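Local coordinates for putative HMP/thiamine permease protein YkoE (Bacillus subtilis, PDB 5EDL) that binds thiamine as the membrane-embedded S component of an energy-coupling factor vitamin transporter and probably helps to carry its substrate across the membrane, at residues Ile9-Ser14 with Glu68-Leu73; Ile49-Ala54 with Gly62-Ser67; Ala55-Lys60 with Met178-Glu183. All blocks are in the same frame, centred on the assembly; numbering follows the deposited sequence.

Contact 1. Residues Ile9-Ser14 with Glu68-Leu73; sequences IMSVIS and EIIAAL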
# COMPACT_ATOMS: atom_id res chain seq x y z
N ILE A 9 0.61 12.17 -10.92
CA ILE A 9 0.12 10.79 -11.09
C ILE A 9 -0.04 10.10 -9.74
O ILE A 9 -0.95 9.28 -9.54
CB ILE A 9 1.06 9.94 -11.98
CG1 ILE A 9 0.52 8.52 -12.08
CG2 ILE A 9 2.45 9.88 -11.40
CD1 ILE A 9 1.48 7.57 -12.72
N MET A 10 0.86 10.41 -8.82
CA MET A 10 0.79 9.84 -7.48
C MET A 10 -0.53 10.25 -6.82
O MET A 10 -1.19 9.44 -6.18
CB MET A 10 1.98 10.27 -6.63
CG MET A 10 1.89 9.69 -5.23
SD MET A 10 3.16 10.21 -4.08
CE MET A 10 3.05 11.99 -4.17
N SER A 11 -0.91 11.51 -7.00
CA SER A 11 -2.15 12.02 -6.44
C SER A 11 -3.39 11.35 -7.03
O SER A 11 -4.32 11.01 -6.30
CB SER A 11 -2.24 13.54 -6.64
OG SER A 11 -1.22 14.20 -5.94
N VAL A 12 -3.42 11.18 -8.35
CA VAL A 12 -4.59 10.55 -8.96
C VAL A 12 -4.76 9.13 -8.43
O VAL A 12 -5.87 8.72 -8.12
CB VAL A 12 -4.51 10.54 -10.50
CG1 VAL A 12 -4.25 11.94 -11.02
CG2 VAL A 12 -3.46 9.57 -10.99
N ILE A 13 -3.67 8.38 -8.31
CA ILE A 13 -3.72 7.03 -7.77
C ILE A 13 -4.23 7.02 -6.32
O ILE A 13 -5.02 6.16 -5.94
CB ILE A 13 -2.34 6.34 -7.83
CG1 ILE A 13 -1.91 6.14 -9.28
CG2 ILE A 13 -2.37 5.00 -7.10
CD1 ILE A 13 -2.83 5.23 -10.07
N SER A 14 -3.77 7.98 -5.52
CA SER A 14 -4.18 8.09 -4.12
C SER A 14 -5.67 8.33 -3.99
O SER A 14 -6.35 7.75 -3.14
CB SER A 14 -3.42 9.22 -3.42
OG SER A 14 -2.04 8.94 -3.36
N GLU A 68 0.13 7.35 0.59
CA GLU A 68 -0.78 6.80 1.60
C GLU A 68 -1.45 7.93 2.41
O GLU A 68 -2.62 7.83 2.76
CB GLU A 68 -0.01 5.84 2.54
CG GLU A 68 -0.84 5.14 3.64
CD GLU A 68 -1.76 4.02 3.13
OE1 GLU A 68 -1.84 3.80 1.90
OE2 GLU A 68 -2.42 3.38 3.97
N ILE A 69 -0.69 8.98 2.72
CA ILE A 69 -1.25 10.14 3.40
C ILE A 69 -2.38 10.76 2.56
O ILE A 69 -3.48 11.01 3.08
CB ILE A 69 -0.18 11.21 3.69
CG1 ILE A 69 0.77 10.69 4.78
CG2 ILE A 69 -0.83 12.56 4.11
CD1 ILE A 69 2.00 11.54 4.96
N ILE A 70 -2.13 10.98 1.28
CA ILE A 70 -3.15 11.55 0.41
C ILE A 70 -4.39 10.64 0.31
O ILE A 70 -5.52 11.12 0.39
CB ILE A 70 -2.60 11.82 -1.00
CG1 ILE A 70 -1.50 12.89 -0.95
CG2 ILE A 70 -3.71 12.24 -1.94
CD1 ILE A 70 -0.65 12.97 -2.24
N ALA A 71 -4.16 9.34 0.13
CA ALA A 71 -5.26 8.39 0.08
C ALA A 71 -6.10 8.44 1.38
O ALA A 71 -7.32 8.41 1.33
CB ALA A 71 -4.74 6.96 -0.18
N ALA A 72 -5.43 8.49 2.53
CA ALA A 72 -6.12 8.54 3.83
C ALA A 72 -6.90 9.85 4.01
O ALA A 72 -8.02 9.85 4.54
CB ALA A 72 -5.13 8.37 4.97
N LEU A 73 -6.29 10.95 3.59
CA LEU A 73 -6.93 12.25 3.64
C LEU A 73 -8.23 12.22 2.87
O LEU A 73 -9.27 12.66 3.34
CB LEU A 73 -5.99 13.35 3.08
CG LEU A 73 -6.63 14.68 2.64
CD1 LEU A 73 -7.36 15.34 3.83
CD2 LEU A 73 -5.60 15.64 2.04

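Contact 2. Residues Ile49-Ala54 with Gly62-Ser67; sequences IVSVIA and GAALVS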
# COMPACT_ATOMS: atom_id res chain seq x y z
N ILE A 49 -2.12 -0.74 -0.09
CA ILE A 49 -1.72 -1.01 -1.47
C ILE A 49 -1.20 0.25 -2.19
O ILE A 49 -0.29 0.15 -3.01
CB ILE A 49 -2.89 -1.63 -2.29
CG1 ILE A 49 -2.34 -2.20 -3.61
CG2 ILE A 49 -3.99 -0.62 -2.53
CD1 ILE A 49 -3.32 -3.10 -4.33
N VAL A 50 -1.74 1.42 -1.85
CA VAL A 50 -1.32 2.67 -2.47
C VAL A 50 0.19 2.90 -2.28
O VAL A 50 0.87 3.33 -3.19
CB VAL A 50 -2.11 3.87 -1.89
CG1 VAL A 50 -1.43 5.18 -2.20
CG2 VAL A 50 -3.52 3.87 -2.45
N SER A 51 0.70 2.56 -1.10
CA SER A 51 2.12 2.77 -0.82
C SER A 51 2.99 1.95 -1.76
O SER A 51 3.98 2.44 -2.27
CB SER A 51 2.45 2.41 0.63
OG SER A 51 1.99 3.40 1.51
N VAL A 52 2.59 0.71 -1.99
CA VAL A 52 3.38 -0.18 -2.82
C VAL A 52 3.31 0.27 -4.28
O VAL A 52 4.32 0.31 -4.96
CB VAL A 52 2.90 -1.64 -2.67
CG1 VAL A 52 3.48 -2.53 -3.78
CG2 VAL A 52 3.30 -2.18 -1.29
N ILE A 53 2.11 0.64 -4.73
CA ILE A 53 1.88 1.08 -6.11
C ILE A 53 2.72 2.31 -6.43
O ILE A 53 3.50 2.31 -7.38
CB ILE A 53 0.36 1.38 -6.35
CG1 ILE A 53 -0.45 0.07 -6.26
CG2 ILE A 53 0.16 2.12 -7.70
CD1 ILE A 53 -1.97 0.24 -6.34
N ALA A 54 2.61 3.35 -5.60
CA ALA A 54 3.33 4.59 -5.85
C ALA A 54 4.84 4.37 -5.85
O ALA A 54 5.53 4.91 -6.70
CB ALA A 54 2.96 5.65 -4.82
N GLY A 62 9.94 8.87 -0.57
CA GLY A 62 8.73 9.53 -0.12
C GLY A 62 7.46 9.07 -0.81
O GLY A 62 6.37 9.44 -0.38
N ALA A 63 7.58 8.27 -1.86
CA ALA A 63 6.39 7.83 -2.60
C ALA A 63 5.42 7.05 -1.73
O ALA A 63 4.22 7.29 -1.75
CB ALA A 63 6.79 6.98 -3.82
N ALA A 64 5.95 6.10 -0.97
CA ALA A 64 5.12 5.20 -0.17
C ALA A 64 4.43 6.00 0.92
O ALA A 64 3.27 5.77 1.21
CB ALA A 64 5.96 4.09 0.45
N LEU A 65 5.15 6.96 1.49
CA LEU A 65 4.63 7.73 2.62
C LEU A 65 3.56 8.72 2.16
O LEU A 65 2.46 8.74 2.71
CB LEU A 65 5.76 8.48 3.33
CG LEU A 65 5.32 9.51 4.38
CD1 LEU A 65 4.47 8.82 5.45
CD2 LEU A 65 6.55 10.18 5.01
N VAL A 66 3.90 9.52 1.16
CA VAL A 66 3.01 10.60 0.74
C VAL A 66 1.76 10.08 0.05
O VAL A 66 0.67 10.57 0.30
CB VAL A 66 3.72 11.60 -0.19
CG1 VAL A 66 2.74 12.69 -0.62
CG2 VAL A 66 4.92 12.22 0.52
N SER A 67 1.90 9.09 -0.82
CA SER A 67 0.73 8.53 -1.48
C SER A 67 -0.32 8.02 -0.47
O SER A 67 -1.51 8.24 -0.65
CB SER A 67 1.15 7.40 -2.43
OG SER A 67 1.71 6.32 -1.70

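Contact 3. Residues Ala55-Lys60 with Met178-Glu183; sequences AYMIRK and MALGKE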
# COMPACT_ATOMS: atom_id res chain seq x y z
N ALA A 55 5.35 3.58 -4.90
CA ALA A 55 6.79 3.35 -4.80
C ALA A 55 7.30 2.54 -6.00
O ALA A 55 8.29 2.89 -6.63
CB ALA A 55 7.15 2.65 -3.50
N TYR A 56 6.60 1.44 -6.28
CA TYR A 56 6.99 0.56 -7.37
C TYR A 56 6.92 1.28 -8.73
O TYR A 56 7.77 1.07 -9.60
CB TYR A 56 6.11 -0.70 -7.34
CG TYR A 56 6.36 -1.75 -8.40
CD1 TYR A 56 7.53 -2.49 -8.44
CD2 TYR A 56 5.38 -2.02 -9.34
CE1 TYR A 56 7.73 -3.47 -9.42
CE2 TYR A 56 5.57 -2.98 -10.31
CZ TYR A 56 6.74 -3.70 -10.36
OH TYR A 56 6.88 -4.65 -11.32
N MET A 57 5.93 2.15 -8.90
CA MET A 57 5.79 2.90 -10.15
C MET A 57 6.83 4.00 -10.30
O MET A 57 7.43 4.15 -11.35
CB MET A 57 4.40 3.54 -10.27
CG MET A 57 3.26 2.58 -10.58
SD MET A 57 1.73 3.54 -10.83
CE MET A 57 2.44 5.15 -11.19
N ILE A 58 7.02 4.78 -9.23
CA ILE A 58 7.76 6.03 -9.33
C ILE A 58 9.21 5.87 -8.89
O ILE A 58 10.12 6.44 -9.49
CB ILE A 58 7.08 7.13 -8.50
CG1 ILE A 58 5.70 7.44 -9.09
CG2 ILE A 58 7.96 8.37 -8.43
CD1 ILE A 58 4.84 8.35 -8.24
N ARG A 59 9.41 5.07 -7.84
CA ARG A 59 10.74 4.63 -7.41
C ARG A 59 11.61 5.79 -6.93
O ARG A 59 12.79 5.84 -7.21
CB ARG A 59 11.43 3.85 -8.54
CG ARG A 59 10.61 2.62 -8.97
CD ARG A 59 11.34 1.64 -9.88
NE ARG A 59 10.49 0.47 -10.09
CZ ARG A 59 10.81 -0.60 -10.80
NH1 ARG A 59 11.98 -0.67 -11.43
NH2 ARG A 59 9.95 -1.60 -10.90
N LYS A 60 11.00 6.72 -6.19
CA LYS A 60 11.72 7.83 -5.61
C LYS A 60 11.31 7.98 -4.14
O LYS A 60 10.24 7.53 -3.75
CB LYS A 60 11.46 9.12 -6.40
CG LYS A 60 11.92 9.02 -7.86
CD LYS A 60 11.77 10.31 -8.62
CE LYS A 60 12.35 10.16 -10.04
NZ LYS A 60 12.07 11.33 -10.89
N MET A 178 7.09 7.08 -16.30
CA MET A 178 7.55 6.67 -14.97
C MET A 178 8.67 5.63 -15.01
O MET A 178 8.87 4.96 -16.02
CB MET A 178 6.39 6.11 -14.15
CG MET A 178 5.09 6.92 -14.19
SD MET A 178 5.07 8.32 -13.06
CE MET A 178 5.86 9.57 -14.07
N ALA A 179 9.36 5.47 -13.88
CA ALA A 179 10.39 4.44 -13.75
C ALA A 179 9.88 3.04 -14.16
O ALA A 179 10.58 2.32 -14.85
CB ALA A 179 10.93 4.42 -12.33
N LEU A 180 8.68 2.66 -13.72
CA LEU A 180 8.16 1.33 -14.05
C LEU A 180 7.92 1.19 -15.56
O LEU A 180 8.18 0.14 -16.15
CB LEU A 180 6.86 1.02 -13.30
CG LEU A 180 6.19 -0.31 -13.65
CD1 LEU A 180 7.10 -1.50 -13.32
CD2 LEU A 180 4.86 -0.45 -12.90
N GLY A 181 7.42 2.25 -16.18
CA GLY A 181 7.26 2.29 -17.63
C GLY A 181 8.59 2.19 -18.36
O GLY A 181 8.70 1.50 -19.37
N LYS A 182 9.61 2.88 -17.86
CA LYS A 182 10.95 2.78 -18.42
C LYS A 182 11.49 1.36 -18.31
O LYS A 182 12.15 0.87 -19.24
CB LYS A 182 11.90 3.75 -17.72
CG LYS A 182 11.59 5.22 -17.97
CD LYS A 182 12.71 6.11 -17.44
CE LYS A 182 12.46 7.59 -17.72
NZ LYS A 182 11.41 8.16 -16.83
N GLU A 183 11.20 0.70 -17.19
CA GLU A 183 11.62 -0.68 -16.99
C GLU A 183 10.98 -1.59 -18.03
O GLU A 183 11.66 -2.42 -18.63
CB GLU A 183 11.27 -1.18 -15.58
CG GLU A 183 11.58 -2.66 -15.38
CD GLU A 183 11.12 -3.21 -14.03
OE1 GLU A 183 10.73 -2.41 -13.15
OE2 GLU A 183 11.14 -4.45 -13.85
O HOH W 1 9.20 -5.20 -12.21
O HOH W 2 9.72 7.44 -11.89

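Contact 1. Residues Ile9-Ser14 with Glu68-Leu73
Ser14 and Ile70 form the closest meeting between these two helix turns. Ser14 CB stands 3.4 Å from Ile70 CG2, tighter than an ordinary carbon-carbon contact, and the branch carbon Ile70 CB lies 3.6 Å from the same Ser14 CB. The branching of Ile70 explains this: CG2 is anti to the backbone N and is pressed on Ser14, whereas the other arm, extended at chi2, carries CD1 toward Ser11 and Met10. There CD1 comes to 3.9 Å from Ser11 OG, and Met10 CE, brought round by the bend at chi3 (54°), lies 4.3 Å from Ile70 CD1. The thioether thus reaches across with its terminal methyl, although its CB does not point at the opposing helix; the same side chain also rests on Val66 and Ser67.

Neither serine hydroxyl bonds across the two segments. Ser11 OG is hydrogen-bonded to Ile7 O of its own helix, so it offers Ile70 CD1 only a van der Waals contact. Ser14 OG, anti to its carbonyl carbon, probably bonds Ser67 O, just before 68-73, although Met10 O is also within reach; either would satisfy this buried hydroxyl.

One step on, Ala71 CA approaches Ser14 O at 3.5 Å, a CA-H...O contact with 135° at the hydrogen. Its small CB lets the backbones come close, with Ser14 CA only 4.3 Å from Ala71 CA. The segment axes are 8.6 Å apart and cross at -41°, their directions closer to parallel than antiparallel. Glu68, whose CB points away from 9-14, is hydrogen-bonded to Tyr21, further along helix 4-35, and to Gln93, and touches the bound thiamine. Small residues at a right-handed crossing with a CA-H...O contact are typical of transmembrane helix packing, here directly behind the vitamin pocket.

Contact 2. Residues Ile49-Ala54 with Gly62-Ser67
Ser51 faces Ala64 in a tight helical hairpin: helices 49-58 and 63-77 follow each other through a short turn, and their segments run roughly antiparallel at 135° with axes 7.5 Å apart. The Ser51 hydroxyl leaves its helix beside the backbone N, anti to the carbonyl carbon, and donates to Ala64 O over 2.7 Å, coming from a position tilted 31° from the carbonyl plane. An alanine here would probably leave Ala64 O without this hydroxyl donor and the hairpin without its hydrogen bond between the two segments.

Ser67 behaves differently. Its OG, placed between the backbone N and the carbonyl carbon (chi1 64°), folds back to donate to Ala63 O at 2.7 Å, a carbonyl that also receives Ser67 N. The hydroxyl is therefore spent within its own helix, and Ser67 presents CB and the flank of OG to Val50 and Ala54. The small side chains permit the close approach, Ser51 CA lying 3.9 Å from Ala64 CA. Near the turn, Ala54 CB meets Ala63 CB at 4.2 Å. At Ser67 the fit is closer still, with Val50 CG1 3.4 Å from Ser67 CB and Ala54 CB 3.5 Å from that same carbon.

Contact 3. Residues Ala55-Lys60 with Met178-Glu183
Arg59 reaches over Ala179 to Glu183, its aliphatic part lying against one methyl. CB begins the contact at 3.9 Å from Ala179 CB. CG, anti to the carbonyl carbon, lies 3.8 Å and CD 3.7 Å from Ala179 CB. NE, at the end of the extended chain, donates back to its own segment, to Tyr56 O at 2.8 Å with an N-H...O angle of 150°, which fixes the guanidinium against the end of helix 49-58. CZ lies 3.0 Å from Glu183 OE1. At the tip NH1 and NH2 both face Glu183 OE1 in a salt bridge, at 2.7 Å for NH1; both hydrogen bonds are weak in angle, and the guanidinium and carboxylate planes stand 51° apart. NH2 also touches Leu180 CD1.

Leu180 N donates to Met57 O at 3.1 Å, joining the two backbones, and the Leu180 methyls pack on Tyr56 CE2. Tyr56 OH, bonded to Asp167, also receives a water that donates to Glu183 OE2. A second water links Ile58 O with Ala179 N.

The contact thus joins the C-terminal end of helix 49-58 to the start of helix 179-192. Helix 140-170 adjoins Tyr56 and Leu180, while helix 4-35 adjoins Met57, Ile58 and Met178.

Overall arrangement
From the N terminus, helix 4-35 supplies the first partner of contact 1, which closes its loop at 68-73 on helix 63-77. Within that span lies contact 2, a short closure between helix 49-58 and the beginning of helix 63-77. Contact 3 starts at 55-60, inside both loops, and ends at 178-183, so it crosses the other two. Contacts 1 and 2 share helix 63-77; contacts 2 and 3 share helix 49-58, and Ala55 CA of contact 3 packs on Ala63 CB of contact 2. Ile9 on Met178 and Met10 on Ile58 join contact 1 to contact 3. Together they tie the first three helices to one another and to the C-terminal helix 179-192.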